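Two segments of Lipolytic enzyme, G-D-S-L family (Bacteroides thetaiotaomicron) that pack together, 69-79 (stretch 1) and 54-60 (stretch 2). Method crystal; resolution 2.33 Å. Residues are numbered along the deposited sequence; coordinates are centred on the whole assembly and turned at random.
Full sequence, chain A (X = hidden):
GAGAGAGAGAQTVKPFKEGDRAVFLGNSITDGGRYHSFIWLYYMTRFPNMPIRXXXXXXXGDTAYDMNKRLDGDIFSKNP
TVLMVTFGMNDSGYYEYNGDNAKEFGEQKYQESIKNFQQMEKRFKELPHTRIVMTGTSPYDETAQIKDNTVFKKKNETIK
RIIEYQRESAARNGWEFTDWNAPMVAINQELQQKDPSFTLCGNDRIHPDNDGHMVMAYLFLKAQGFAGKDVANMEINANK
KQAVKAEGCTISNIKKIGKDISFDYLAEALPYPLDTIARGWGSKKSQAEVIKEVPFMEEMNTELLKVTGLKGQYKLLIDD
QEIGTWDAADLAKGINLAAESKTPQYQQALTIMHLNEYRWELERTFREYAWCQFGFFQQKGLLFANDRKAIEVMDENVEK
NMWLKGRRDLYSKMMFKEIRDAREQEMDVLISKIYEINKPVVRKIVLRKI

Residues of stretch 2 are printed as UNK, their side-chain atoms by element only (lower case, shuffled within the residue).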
# COMPACT_ATOMS: atom_id res chain seq x y z
N LYS A 69 1.24 -7.34 23.16
CA LYS A 69 2.39 -7.01 24.01
C LYS A 69 2.99 -5.66 23.66
O LYS A 69 3.48 -4.94 24.55
CB LYS A 69 3.52 -8.04 23.88
CG LYS A 69 3.40 -9.39 24.53
CD LYS A 69 4.75 -10.12 24.35
CE LYS A 69 5.31 -9.86 22.96
NZ LYS A 69 6.79 -9.88 22.82
N ARG A 70 3.01 -5.30 22.37
CA ARG A 70 3.75 -4.11 21.96
C ARG A 70 2.87 -2.89 21.67
O ARG A 70 3.39 -1.88 21.19
CB ARG A 70 4.62 -4.41 20.73
CG ARG A 70 3.87 -4.76 19.48
CD ARG A 70 4.86 -4.98 18.33
NE ARG A 70 4.29 -5.74 17.21
CZ ARG A 70 3.80 -5.18 16.11
NH1 ARG A 70 3.81 -3.85 15.97
NH2 ARG A 70 3.31 -5.95 15.14
N LEU A 71 1.56 -2.96 21.93
CA LEU A 71 0.71 -1.78 21.74
C LEU A 71 1.26 -0.50 22.40
O LEU A 71 1.32 0.56 21.76
CB LEU A 71 -0.70 -2.05 22.25
CG LEU A 71 -1.59 -2.95 21.40
CD1 LEU A 71 -2.98 -3.06 22.04
CD2 LEU A 71 -1.67 -2.42 19.99
N ASP A 72 1.64 -0.56 23.68
CA ASP A 72 2.06 0.67 24.37
C ASP A 72 3.33 1.26 23.75
O ASP A 72 3.39 2.46 23.45
CB ASP A 72 2.30 0.42 25.86
CG ASP A 72 1.02 0.35 26.68
OD1 ASP A 72 0.08 1.12 26.42
OD2 ASP A 72 0.98 -0.47 27.62
N GLY A 73 4.37 0.43 23.59
CA GLY A 73 5.69 0.90 23.19
C GLY A 73 5.91 1.07 21.70
O GLY A 73 6.89 1.69 21.29
N ASP A 74 5.06 0.47 20.88
CA ASP A 74 5.31 0.47 19.45
C ASP A 74 4.16 1.01 18.61
O ASP A 74 4.41 1.53 17.52
CB ASP A 74 5.65 -0.96 19.00
CG ASP A 74 6.00 -1.05 17.54
OD1 ASP A 74 6.87 -0.26 17.11
OD2 ASP A 74 5.46 -1.95 16.83
N ILE A 75 2.93 0.98 19.11
CA ILE A 75 1.76 1.38 18.34
C ILE A 75 1.15 2.67 18.91
O ILE A 75 1.08 3.69 18.22
CB ILE A 75 0.71 0.23 18.30
CG1 ILE A 75 1.33 -1.00 17.63
CG2 ILE A 75 -0.52 0.67 17.56
CD1 ILE A 75 1.80 -0.77 16.22
N PHE A 76 0.65 2.62 20.15
CA PHE A 76 0.10 3.81 20.78
C PHE A 76 1.16 4.90 20.95
O PHE A 76 0.84 6.08 21.05
CB PHE A 76 -0.52 3.45 22.14
CG PHE A 76 -1.66 2.47 22.05
CD1 PHE A 76 -2.30 2.24 20.83
CD2 PHE A 76 -2.08 1.77 23.17
CE1 PHE A 76 -3.34 1.34 20.75
CE2 PHE A 76 -3.12 0.86 23.09
CZ PHE A 76 -3.76 0.65 21.87
N SER A 77 2.43 4.49 21.03
CA SER A 77 3.53 5.43 21.14
C SER A 77 3.61 6.33 19.93
O SER A 77 4.20 7.41 20.01
CB SER A 77 4.85 4.67 21.30
OG SER A 77 5.06 3.78 20.21
N LYS A 78 3.11 5.87 18.79
CA LYS A 78 3.09 6.67 17.57
C LYS A 78 1.88 7.60 17.51
O LYS A 78 1.73 8.34 16.53
CB LYS A 78 3.12 5.74 16.35
CG LYS A 78 4.45 5.02 16.13
CD LYS A 78 4.33 3.87 15.13
CE LYS A 78 5.70 3.26 14.80
NZ LYS A 78 6.47 2.78 15.99
N ASN A 79 1.02 7.57 18.52
CA ASN A 79 -0.17 8.40 18.59
C ASN A 79 -0.98 8.35 17.30
O ASN A 79 -1.11 9.35 16.59
CB ASN A 79 0.21 9.85 18.91
CG ASN A 79 0.72 10.02 20.35
OD1 ASN A 79 0.45 9.20 21.25
ND2 ASN A 79 1.47 11.09 20.56
N UNK A 54 1.75 7.98 7.27
CA UNK A 54 1.50 6.55 7.39
C UNK A 54 2.67 5.90 8.12
O UNK A 54 3.83 6.28 7.93
c UNK A 54 1.27 5.94 6.00
c UNK A 54 1.09 4.43 6.08
c UNK A 54 0.05 6.60 5.37
N UNK A 55 2.36 4.92 8.98
CA UNK A 55 3.36 4.21 9.77
C UNK A 55 3.22 2.72 9.53
O UNK A 55 2.11 2.16 9.61
c UNK A 55 3.83 8.62 12.30
c UNK A 55 2.40 6.87 11.50
c UNK A 55 3.20 4.50 11.27
c UNK A 55 4.66 6.37 12.10
c UNK A 55 3.43 5.94 11.63
c UNK A 55 4.87 7.70 12.44
c UNK A 55 2.60 8.21 11.82
N UNK A 56 4.33 2.08 9.21
CA UNK A 56 4.45 0.63 9.25
C UNK A 56 4.50 0.17 10.71
O UNK A 56 5.43 0.51 11.44
o UNK A 56 5.29 -2.04 9.12
c UNK A 56 5.93 -1.26 8.41
n UNK A 56 6.88 -1.66 7.56
c UNK A 56 5.71 0.24 8.49
N UNK A 57 3.51 -0.61 11.15
CA UNK A 57 3.57 -1.19 12.49
C UNK A 57 3.51 -2.70 12.42
O UNK A 57 2.82 -3.36 13.20
N UNK A 58 4.20 -3.26 11.43
CA UNK A 58 4.30 -4.69 11.28
C UNK A 58 5.60 -5.18 11.90
O UNK A 58 6.61 -4.47 11.88
N UNK A 59 5.55 -6.37 12.49
CA UNK A 59 6.74 -7.12 12.90
C UNK A 59 6.56 -8.56 12.45
O UNK A 59 5.55 -9.19 12.76
c UNK A 59 7.68 -5.48 16.29
c UNK A 59 8.10 -7.95 14.84
c UNK A 59 6.96 -7.05 14.43
c UNK A 59 7.21 -5.60 14.87
N UNK A 60 7.54 -9.08 11.70
CA UNK A 60 7.43 -10.44 11.20
C UNK A 60 7.30 -11.45 12.33
O UNK A 60 7.99 -11.37 13.34

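Position 54 carries three side-chain carbons, one of them bonded to the backbone and bearing the other two. This fork directly at the first carbon, with no oxygen, means valine. The side chain lies out of reach of stretch 1 and is buried elsewhere in the structure. The residue is Val 54.

Position 55 has seven side-chain carbons: one linking carbon, then a ring of six. No oxygen is attached to the ring, so tyrosine is excluded. The CA-to-CB bond points toward stretch 1, and one ring carbon lies 3.9 Å from CD of Lys 78. The residue is Phe 55, and the ring carbon is CD2. The aliphatic part of Lys 78 thus packs against an aromatic ring, at an oblique approach.

Position 56 has two side-chain carbons, the second carrying one oxygen and one nitrogen. That is a short carboxamide, so the residue is Asn 56. Its CA-to-CB bond points away from stretch 1. The side chain folds along its own strand instead: OD1 of Asn 56 accepts a hydrogen bond from N of position 58, at 2.8 Å. Its ND2 is bonded elsewhere in the structure. Toward stretch 1 it offers backbone, with O of Asn 56 4.4 Å from CE of Lys 78.

Position 57 has no side-chain atoms. It is Gly 57. A CB placed here would sit 2.9 Å from CD1 of Ile 75, which is a clash, so the bare backbone lets the two segments come close. The CA atoms of Gly 57 and Ile 75 are 6.6 Å apart. O of Gly 57 accepts two hydrogen bonds from Arg 70, from NH1 at 3.0 Å and from NH2 at 3.3 Å.

Position 58 also has no side-chain atoms and is Gly 58. A CB here would point away from stretch 1. Its carbonyl C lies 4.0 Å from NH2 of Arg 70.

Position 59 has four side-chain carbons, forked at the first, with one arm two carbons long. This is isoleucine, Ile 59. Its CA-to-CB bond points toward stretch 1, and its CD1 is 3.5 Å from CD of Arg 70. The same methyl lies over one face of the guanidinium and is 4.2 Å from OD2 of Asp 74.

Position 60 has no side-chain atoms and touches nothing on stretch 1. It is Gly 60.

Arg 70 supplies the hydrogen bonds of the contact. Its guanidinium meets O of Gly 57 near its own plane, while Ile 59 covers one face. Asp 74 helps hold the group in place, through a salt bridge from NH1 of Arg 70 to OD2 of Asp 74 at 2.7 Å. Lys 78 forms the second part of the contact. Its NZ donates to O of Asp 74 at 2.9 Å, so its charged end stays with stretch 1 while its chain packs on Phe 55. The helix and strand run nearly antiparallel, at 156°.

Stretch 2 54-60: VFNGGIG
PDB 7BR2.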